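Local coordinates for TCP pilus virulence regulatory protein (Vibrio cholerae, PDB 4MLO), which acts as an AraC-family transcriptional activator of virulence genes in the cholera bacterium, probably by binding their promoter DNA, and holds palmitoleic acid in an internal pocket, at residues N23-I27 / S219-S223; L61-S65 / M171-S175; S65-F69 / K112-L116. One frame throughout, in Å; residues are numbered along the deposited sequence.

In the fold
All three contacts are buried. Contact 1 sets strand 19-26 of the cupin-like domain against helix 213-230, and contact 2 sets the turn between strands 57-61 and 66-73 against helix 170-180; both join beta and helical parts. Contact 3 stays within the cupin-like domain and bridges its two sheets. Their chemistry differs: CH-pi packing plus a serine bonded directly and through water to a strand backbone in contact 1, a carboxylate that gathers donors in contact 2, and a glutamine amide with leucine and phenylalanine packing in contact 3. Contacts 2 and 3 share Ser-65, while the Tyr-26 hydroxyl ties contact 1 to Asn-64 of contact 2. Contacts 1 and 3 reach the same sheet through neighbouring strands.

Contact 1. Residues N23-I27 / S219-S223; sequences NNLYI and SIRIS
Asn-24 starts the contact with its backbone O, which lies 3.3 Å from Ser-219 CB. Outer strand 19-26 of the cupin-like domain meets helix 213-230, which, as in other AraC-family proteins, probably links the two helix-turn-helix motifs. At a chain corner, a G1 beta bulge sets Asn-24 and Leu-25 opposite the single residue Gln-67. Leu-25 leads its CB away from the helix and its side chain touches the palmitoleic acid; CD1 comes within 4.4 Å of Ser-223 OG. Tyr-26 carries most of the packing. With CG anti to the backbone N (chi1 171°), the ring offers one face to Ile-220, whose CG1 stands 3.8 Å from the centroid and 7° off the normal, a CH-pi contact. Ser-223 CB meets the edge of this ring, and the phenol OH is hydrogen-bonded to Asn-64 OD1. Ser-219 OG lies near Tyr-26 CB but bonds to Leu-216 O in its own helix. The Tyr-26 backbone is held at both polar atoms. A water accepts from its N (2.9 Å) and donates to Ser-219 O and, in one of the two conformers modelled for Ser-223, to its OG; this OG donates to Tyr-26 O at 2.6 Å, tilted 17° from the carbonyl plane.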
loop_
_atom_site.group_PDB
_atom_site.type_symbol
_atom_site.label_atom_id
_atom_site.label_comp_id
_atom_site.label_asym_id
_atom_site.label_seq_id
_atom_site.Cartn_x
_atom_site.Cartn_y
_atom_site.Cartn_z
ATOM N N ASN A 23 1.468 -9.854 6.836
ATOM C CA ASN A 23 2.562 -9.744 7.793
ATOM C C ASN A 23 3.755 -9.112 7.105
ATOM O O ASN A 23 4.329 -9.709 6.200
ATOM C CB ASN A 23 2.966 -11.106 8.358
ATOM C CG ASN A 23 4.069 -10.994 9.400
ATOM O OD1 ASN A 23 3.894 -10.349 10.414
ATOM N ND2 ASN A 23 5.189 -11.623 9.148
ATOM N N ASN A 24 4.154 -7.914 7.551
ATOM C CA ASN A 24 5.295 -7.239 6.965
ATOM C C ASN A 24 5.075 -7.010 5.471
ATOM O O ASN A 24 5.985 -7.142 4.653
ATOM C CB ASN A 24 6.588 -7.997 7.245
ATOM C CG ASN A 24 7.043 -7.831 8.710
ATOM O OD1 ASN A 24 6.536 -6.960 9.433
ATOM N ND2 ASN A 24 7.962 -8.686 9.137
ATOM N N LEU A 25 3.874 -6.530 5.152
ATOM C CA LEU A 25 3.515 -6.112 3.794
ATOM C C LEU A 25 4.011 -4.679 3.572
ATOM O O LEU A 25 3.485 -3.743 4.187
ATOM C CB LEU A 25 2.004 -6.185 3.585
ATOM C CG LEU A 25 1.482 -5.811 2.194
ATOM C CD1 LEU A 25 1.935 -6.884 1.196
ATOM C CD2 LEU A 25 -0.044 -5.564 2.179
ATOM N N TYR A 26 4.985 -4.537 2.665
ATOM C CA TYR A 26 5.526 -3.240 2.250
ATOM C C TYR A 26 4.604 -2.585 1.235
ATOM O O TYR A 26 4.235 -3.187 0.215
ATOM C CB TYR A 26 6.941 -3.398 1.665
ATOM C CG TYR A 26 7.466 -2.132 1.022
ATOM C CD1 TYR A 26 7.944 -1.084 1.789
ATOM C CD2 TYR A 26 7.455 -1.994 -0.341
ATOM C CE1 TYR A 26 8.396 0.089 1.169
ATOM C CE2 TYR A 26 7.865 -0.868 -0.938
ATOM C CZ TYR A 26 8.315 0.175 -0.194
ATOM O OH TYR A 26 8.712 1.290 -0.918
ATOM N N ILE A 27 4.238 -1.342 1.503
ATOM C CA ILE A 27 3.283 -0.616 0.674
ATOM C C ILE A 27 4.130 0.202 -0.296
ATOM O O ILE A 27 4.697 1.230 0.071
ATOM C CB ILE A 27 2.346 0.252 1.508
ATOM C CG1 ILE A 27 1.586 -0.610 2.523
ATOM C CG2 ILE A 27 1.392 0.962 0.613
ATOM C CD1 ILE A 27 0.773 -1.752 1.910
ATOM N N SER A 219 10.609 -7.700 2.196
ATOM C CA SER A 219 9.276 -7.121 2.040
ATOM C C SER A 219 9.179 -6.294 0.766
ATOM O O SER A 219 8.188 -6.380 0.043
ATOM C CB SER A 219 8.895 -6.294 3.283
ATOM O OG SER A 219 9.479 -4.993 3.336
ATOM N N ILE A 220 10.204 -5.497 0.458
ATOM C CA ILE A 220 10.209 -4.725 -0.783
ATOM C C ILE A 220 10.230 -5.653 -1.990
ATOM O O ILE A 220 9.528 -5.411 -2.993
ATOM C CB ILE A 220 11.395 -3.749 -0.780
ATOM C CG1 ILE A 220 11.242 -2.745 0.377
ATOM C CG2 ILE A 220 11.533 -3.029 -2.161
ATOM C CD1 ILE A 220 12.495 -1.942 0.587
ATOM N N ARG A 221 10.986 -6.756 -1.900
ATOM C CA ARG A 221 11.035 -7.741 -2.985
ATOM C C ARG A 221 9.698 -8.451 -3.178
ATOM O O ARG A 221 9.320 -8.734 -4.309
ATOM C CB ARG A 221 12.143 -8.755 -2.738
ATOM C CG ARG A 221 13.556 -8.158 -2.886
ATOM C CD ARG A 221 14.657 -9.205 -2.680
ATOM N NE ARG A 221 15.955 -8.634 -3.087
ATOM C CZ ARG A 221 17.138 -8.980 -2.623
ATOM N NH1 ARG A 221 17.284 -9.915 -1.707
ATOM N NH2 ARG A 221 18.217 -8.329 -3.091
ATOM N N ILE A 222 8.945 -8.711 -2.106
ATOM C CA ILE A 222 7.620 -9.322 -2.302
ATOM C C ILE A 222 6.698 -8.366 -3.038
ATOM O O ILE A 222 5.914 -8.763 -3.917
ATOM C CB ILE A 222 7.015 -9.757 -0.952
ATOM C CG1 ILE A 222 7.737 -10.980 -0.356
ATOM C CG2 ILE A 222 5.485 -10.076 -1.058
ATOM C CD1 ILE A 222 7.744 -12.239 -1.221
ATOM N N SER A 223 6.723 -7.101 -2.669
ATOM C CA SER A 223 5.836 -6.179 -3.346
ATOM C C SER A 223 6.247 -5.998 -4.805
ATOM O O SER A 223 5.383 -5.831 -5.665
ATOM C CB SER A 223 5.776 -4.884 -2.554
ATOM O OG SER A 223 5.118 -5.149 -1.315
HETATM O O HOH W 1 5.592 -6.844 0.956
#

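Contact 2. Residues L61-S65 / M171-S175; sequences LKKNS and MEKIS
Asn-64 meets Met-171, Glu-172 and Ser-175 at once, from the third position of a type II beta turn running from Lys-62 to Ser-65. The turn links two strands of the cupin-like domain and presents the Asn-64 side chain to the first turns of helix 170-180. Asn-64 takes the positive phi (74°) usual at this position, and its CB points at the helix. That CB packs on Met-171 CG at 3.7 Å, while the Met-171 chain, bent at chi2, also brings CE beside the Asn-64 backbone O. One bond further, CG stands between the Glu-172 carboxylate and the Ser-175 hydroxyl, and the amide divides its two ends between them. ND2 donates to Glu-172 OE1 at 2.9 Å, nearly straight (172°); the acceptor lies in the amide plane and uses its anti lone pair, with the carboxylate turned 39° from the amide. OD1 rests near Ser-175 CB and OG, both at 3.4 Å, but its strong partner is Tyr-26 OH, and Ser-175 OG donates instead to Met-171 O within the helix. With both ends of the amide engaged, its flip is fixed. Glu-172 OE1 collects further donors. A water donates to Glu-172 OE1 at 2.8 Å and, weakly, to Asn-64 OD1. Lys-63, extended beyond CG, reaches across to a salt bridge whose hydrogen bond, NZ to Glu-172 OE1 at 3.4 Å, is weak; NZ also pairs with Asp-88. These donors, and the nearby start of the helix, probably favour a charged carboxylate. The turn is closed at Lys-62 O, which accepts hydrogen bonds from both Ser-65 N and Ser-65 OG, the hydroxyl at 2.6 Å and in the carbonyl plane.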
loop_
_atom_site.group_PDB
_atom_site.type_symbol
_atom_site.label_atom_id
_atom_site.label_comp_id
_atom_site.label_asym_id
_atom_site.label_seq_id
_atom_site.Cartn_x
_atom_site.Cartn_y
_atom_site.Cartn_z
ATOM N N LEU A 61 -3.729 3.300 2.946
ATOM C CA LEU A 61 -2.448 2.758 3.399
ATOM C C LEU A 61 -1.326 3.652 2.885
ATOM O O LEU A 61 -1.245 3.937 1.682
ATOM C CB LEU A 61 -2.233 1.313 2.926
ATOM C CG LEU A 61 -3.320 0.291 3.318
ATOM C CD1 LEU A 61 -2.957 -1.070 2.766
ATOM C CD2 LEU A 61 -3.474 0.227 4.823
ATOM N N LYS A 62 -0.457 4.086 3.797
ATOM C CA LYS A 62 0.585 5.050 3.449
ATOM C C LYS A 62 1.749 4.373 2.735
ATOM O O LYS A 62 2.196 3.281 3.107
ATOM C CB LYS A 62 1.092 5.756 4.705
ATOM C CG LYS A 62 1.979 6.914 4.393
ATOM C CD LYS A 62 2.690 7.411 5.621
ATOM C CE LYS A 62 1.737 7.824 6.670
ATOM N NZ LYS A 62 2.498 8.476 7.783
ATOM N N LYS A 63 2.260 5.044 1.712
ATOM C CA LYS A 63 3.429 4.558 1.000
ATOM C C LYS A 63 4.597 4.423 1.959
ATOM O O LYS A 63 4.783 5.257 2.854
ATOM C CB LYS A 63 3.793 5.525 -0.125
ATOM C CG LYS A 63 4.896 5.013 -1.021
ATOM C CD LYS A 63 5.337 6.047 -2.060
ATOM C CE LYS A 63 6.436 5.465 -2.917
ATOM N NZ LYS A 63 7.074 6.450 -3.833
ATOM N N ASN A 64 5.359 3.343 1.770
ATOM C CA ASN A 64 6.565 2.969 2.523
ATOM C C ASN A 64 6.243 2.462 3.913
ATOM O O ASN A 64 7.145 2.242 4.711
ATOM C CB ASN A 64 7.588 4.106 2.614
ATOM C CG ASN A 64 8.162 4.460 1.266
ATOM O OD1 ASN A 64 8.408 3.596 0.429
ATOM N ND2 ASN A 64 8.333 5.749 1.025
ATOM N N SER A 65 4.972 2.234 4.220
ATOM C CA SER A 65 4.667 1.640 5.498
ATOM C C SER A 65 4.855 0.125 5.412
ATOM O O SER A 65 4.890 -0.457 4.333
ATOM C CB SER A 65 3.238 1.979 5.933
ATOM O OG SER A 65 2.271 1.471 5.016
ATOM N N MET A 171 12.871 7.196 4.881
ATOM C CA MET A 171 12.397 5.888 4.464
ATOM C C MET A 171 12.213 5.830 2.964
ATOM O O MET A 171 12.495 4.802 2.331
ATOM C CB MET A 171 11.087 5.520 5.155
ATOM C CG MET A 171 10.607 4.104 4.825
ATOM S SD MET A 171 11.699 2.776 5.447
ATOM C CE MET A 171 10.817 1.339 4.818
ATOM N N GLU A 172 11.713 6.915 2.377
ATOM C CA GLU A 172 11.584 6.964 0.922
ATOM C C GLU A 172 12.963 6.887 0.268
ATOM O O GLU A 172 13.132 6.228 -0.760
ATOM C CB GLU A 172 10.823 8.227 0.514
ATOM C CG GLU A 172 10.930 8.582 -0.956
ATOM C CD GLU A 172 10.230 7.623 -1.879
ATOM O OE1 GLU A 172 9.386 6.819 -1.417
ATOM O OE2 GLU A 172 10.531 7.687 -3.092
ATOM N N LYS A 173 13.976 7.525 0.870
ATOM C CA LYS A 173 15.317 7.421 0.305
ATOM C C LYS A 173 15.814 5.976 0.323
ATOM O O LYS A 173 16.389 5.497 -0.658
ATOM C CB LYS A 173 16.289 8.323 1.064
ATOM C CG LYS A 173 16.115 9.803 0.791
ATOM C CD LYS A 173 17.196 10.586 1.537
ATOM C CE LYS A 173 16.919 12.076 1.523
ATOM N NZ LYS A 173 16.789 12.591 0.136
ATOM N N ILE A 174 15.624 5.282 1.442
ATOM C CA ILE A 174 16.049 3.884 1.543
ATOM C C ILE A 174 15.293 3.025 0.543
ATOM O O ILE A 174 15.884 2.259 -0.216
ATOM C CB ILE A 174 15.839 3.366 2.972
ATOM C CG1 ILE A 174 16.728 4.123 3.992
ATOM C CG2 ILE A 174 16.013 1.848 3.032
ATOM C CD1 ILE A 174 16.324 3.820 5.417
ATOM N N SER A 175 13.957 3.115 0.558
ATOM C CA SER A 175 13.129 2.294 -0.316
ATOM C C SER A 175 13.421 2.557 -1.783
ATOM O O SER A 175 13.486 1.628 -2.592
ATOM C CB SER A 175 11.657 2.552 -0.008
ATOM O OG SER A 175 11.407 2.358 1.377
HETATM O O HOH W 2 9.845 4.274 -2.532
#

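Contact 3. Residues S65-F69 / K112-L116; sequences SIQRF and KDLLL
Gln-67 reaches across to Asp-113 and Leu-114 between the two antiparallel sheets of the cupin-like domain: strand 66-73 belongs to one and strand 114-118 to the other, so side chains rather than strand pairing join them. Gln-67 NE2 donates to Asp-113 O at 3.1 Å in a bent bond (135°) that comes from above the carbonyl plane, 67° out of it, and points at no lone pair; the same oxygen also accepts a hydrogen bond from the backbone N of Lys-62. At the other end of the amide, OE1 lies 3.7 Å from Leu-114 CD1. Leu-114 CD1 also approaches Phe-69, a residue of the palmitoleic acid pocket, 4.3 Å from its CD1. Just before the strand, Ser-65 CB sits against Asp-113 CG at 3.5 Å. Next come the groups that set these positions. A bend at chi2 (-73°) folds the Gln-67 chain so that its NE2 can also donate to Ser-65 OG at 2.9 Å, a hydroxyl that itself donates to Lys-62 O, giving the amide nitrogen two acceptors. Gln-67 CB lies in plane at the edge of the Phe-69 ring, whose neighbour Phe-22 is another pocket residue. Leu-114 is backed by Ile-59 and Leu-61. The Asp-113 carboxylate has a long, weak ion pair with Lys-62. A water completes the bridge, accepting from Ile-66 N at 2.9 Å and donating to Asp-113 OD1.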
loop_
_atom_site.group_PDB
_atom_site.type_symbol
_atom_site.label_atom_id
_atom_site.label_comp_id
_atom_site.label_asym_id
_atom_site.label_seq_id
_atom_site.Cartn_x
_atom_site.Cartn_y
_atom_site.Cartn_z
ATOM N N SER A 65 4.972 2.234 4.220
ATOM C CA SER A 65 4.667 1.640 5.498
ATOM C C SER A 65 4.855 0.125 5.412
ATOM O O SER A 65 4.890 -0.457 4.333
ATOM C CB SER A 65 3.238 1.979 5.933
ATOM O OG SER A 65 2.271 1.471 5.016
ATOM N N ILE A 66 4.958 -0.503 6.574
ATOM C CA ILE A 66 5.065 -1.956 6.698
ATOM C C ILE A 66 3.853 -2.399 7.494
ATOM O O ILE A 66 3.771 -2.158 8.707
ATOM C CB ILE A 66 6.367 -2.390 7.385
ATOM C CG1 ILE A 66 7.582 -1.948 6.581
ATOM C CG2 ILE A 66 6.378 -3.917 7.609
ATOM C CD1 ILE A 66 7.661 -2.493 5.199
ATOM N N GLN A 67 2.911 -3.053 6.817
ATOM C CA GLN A 67 1.601 -3.342 7.383
ATOM C C GLN A 67 1.522 -4.732 8.007
ATOM O O GLN A 67 2.112 -5.699 7.510
ATOM C CB GLN A 67 0.540 -3.206 6.301
ATOM C CG GLN A 67 0.415 -1.796 5.713
ATOM C CD GLN A 67 -0.237 -0.822 6.667
ATOM O OE1 GLN A 67 -0.937 -1.214 7.583
ATOM N NE2 GLN A 67 -0.045 0.483 6.416
ATOM N N ARG A 68 0.777 -4.810 9.111
ATOM C CA ARG A 68 0.403 -6.073 9.759
ATOM C C ARG A 68 -1.072 -5.994 10.122
ATOM O O ARG A 68 -1.418 -5.381 11.135
ATOM C CB ARG A 68 1.235 -6.327 11.015
ATOM C CG ARG A 68 2.712 -6.408 10.751
ATOM C CD ARG A 68 3.534 -6.433 12.034
ATOM N NE ARG A 68 4.930 -6.256 11.712
ATOM C CZ ARG A 68 5.583 -5.090 11.690
ATOM N NH1 ARG A 68 5.000 -3.955 12.031
ATOM N NH2 ARG A 68 6.850 -5.091 11.351
ATOM N N PHE A 69 -1.931 -6.634 9.331
ATOM C CA PHE A 69 -3.360 -6.535 9.586
ATOM C C PHE A 69 -4.053 -7.724 8.961
ATOM O O PHE A 69 -3.495 -8.417 8.108
ATOM C CB PHE A 69 -3.965 -5.220 9.082
ATOM C CG PHE A 69 -4.054 -5.089 7.577
ATOM C CD1 PHE A 69 -3.004 -4.532 6.867
ATOM C CD2 PHE A 69 -5.209 -5.426 6.882
ATOM C CE1 PHE A 69 -3.084 -4.356 5.508
ATOM C CE2 PHE A 69 -5.301 -5.264 5.512
ATOM C CZ PHE A 69 -4.238 -4.710 4.818
ATOM N N LYS A 112 0.647 7.608 11.899
ATOM C CA LYS A 112 -0.403 6.686 11.491
ATOM C C LYS A 112 -0.223 6.261 10.033
ATOM O O LYS A 112 -0.098 7.107 9.140
ATOM C CB LYS A 112 -1.784 7.317 11.695
ATOM N N ASP A 113 -0.228 4.938 9.804
ATOM C CA ASP A 113 0.007 4.316 8.498
ATOM C C ASP A 113 -1.244 3.736 7.864
ATOM O O ASP A 113 -1.211 3.352 6.680
ATOM C CB ASP A 113 1.015 3.153 8.614
ATOM C CG ASP A 113 2.424 3.609 8.908
ATOM O OD1 ASP A 113 3.160 2.844 9.565
ATOM O OD2 ASP A 113 2.800 4.716 8.481
ATOM N N LEU A 114 -2.313 3.583 8.634
ATOM C CA LEU A 114 -3.548 2.986 8.140
ATOM C C LEU A 114 -4.686 3.864 8.636
ATOM O O LEU A 114 -4.868 4.022 9.847
ATOM C CB LEU A 114 -3.691 1.532 8.622
ATOM C CG LEU A 114 -4.880 0.713 8.118
ATOM C CD1 LEU A 114 -4.563 -0.775 8.279
ATOM C CD2 LEU A 114 -6.180 1.030 8.827
ATOM N N LEU A 115 -5.404 4.489 7.711
ATOM C CA LEU A 115 -6.390 5.508 8.043
ATOM C C LEU A 115 -7.736 5.093 7.461
ATOM O O LEU A 115 -7.802 4.401 6.444
ATOM C CB LEU A 115 -5.958 6.884 7.528
ATOM C CG LEU A 115 -4.529 7.354 7.890
ATOM C CD1 LEU A 115 -4.262 8.695 7.241
ATOM C CD2 LEU A 115 -4.336 7.480 9.383
ATOM N N LEU A 116 -8.800 5.413 8.191
ATOM C CA LEU A 116 -10.175 5.143 7.786
ATOM C C LEU A 116 -10.896 6.445 7.451
ATOM O O LEU A 116 -10.777 7.442 8.178
ATOM C CB LEU A 116 -10.919 4.405 8.912
ATOM C CG LEU A 116 -12.412 4.096 8.746
ATOM C CD1 LEU A 116 -12.604 2.754 8.070
ATOM C CD2 LEU A 116 -13.122 4.125 10.089
HETATM O O HOH W 3 5.024 1.266 8.834
#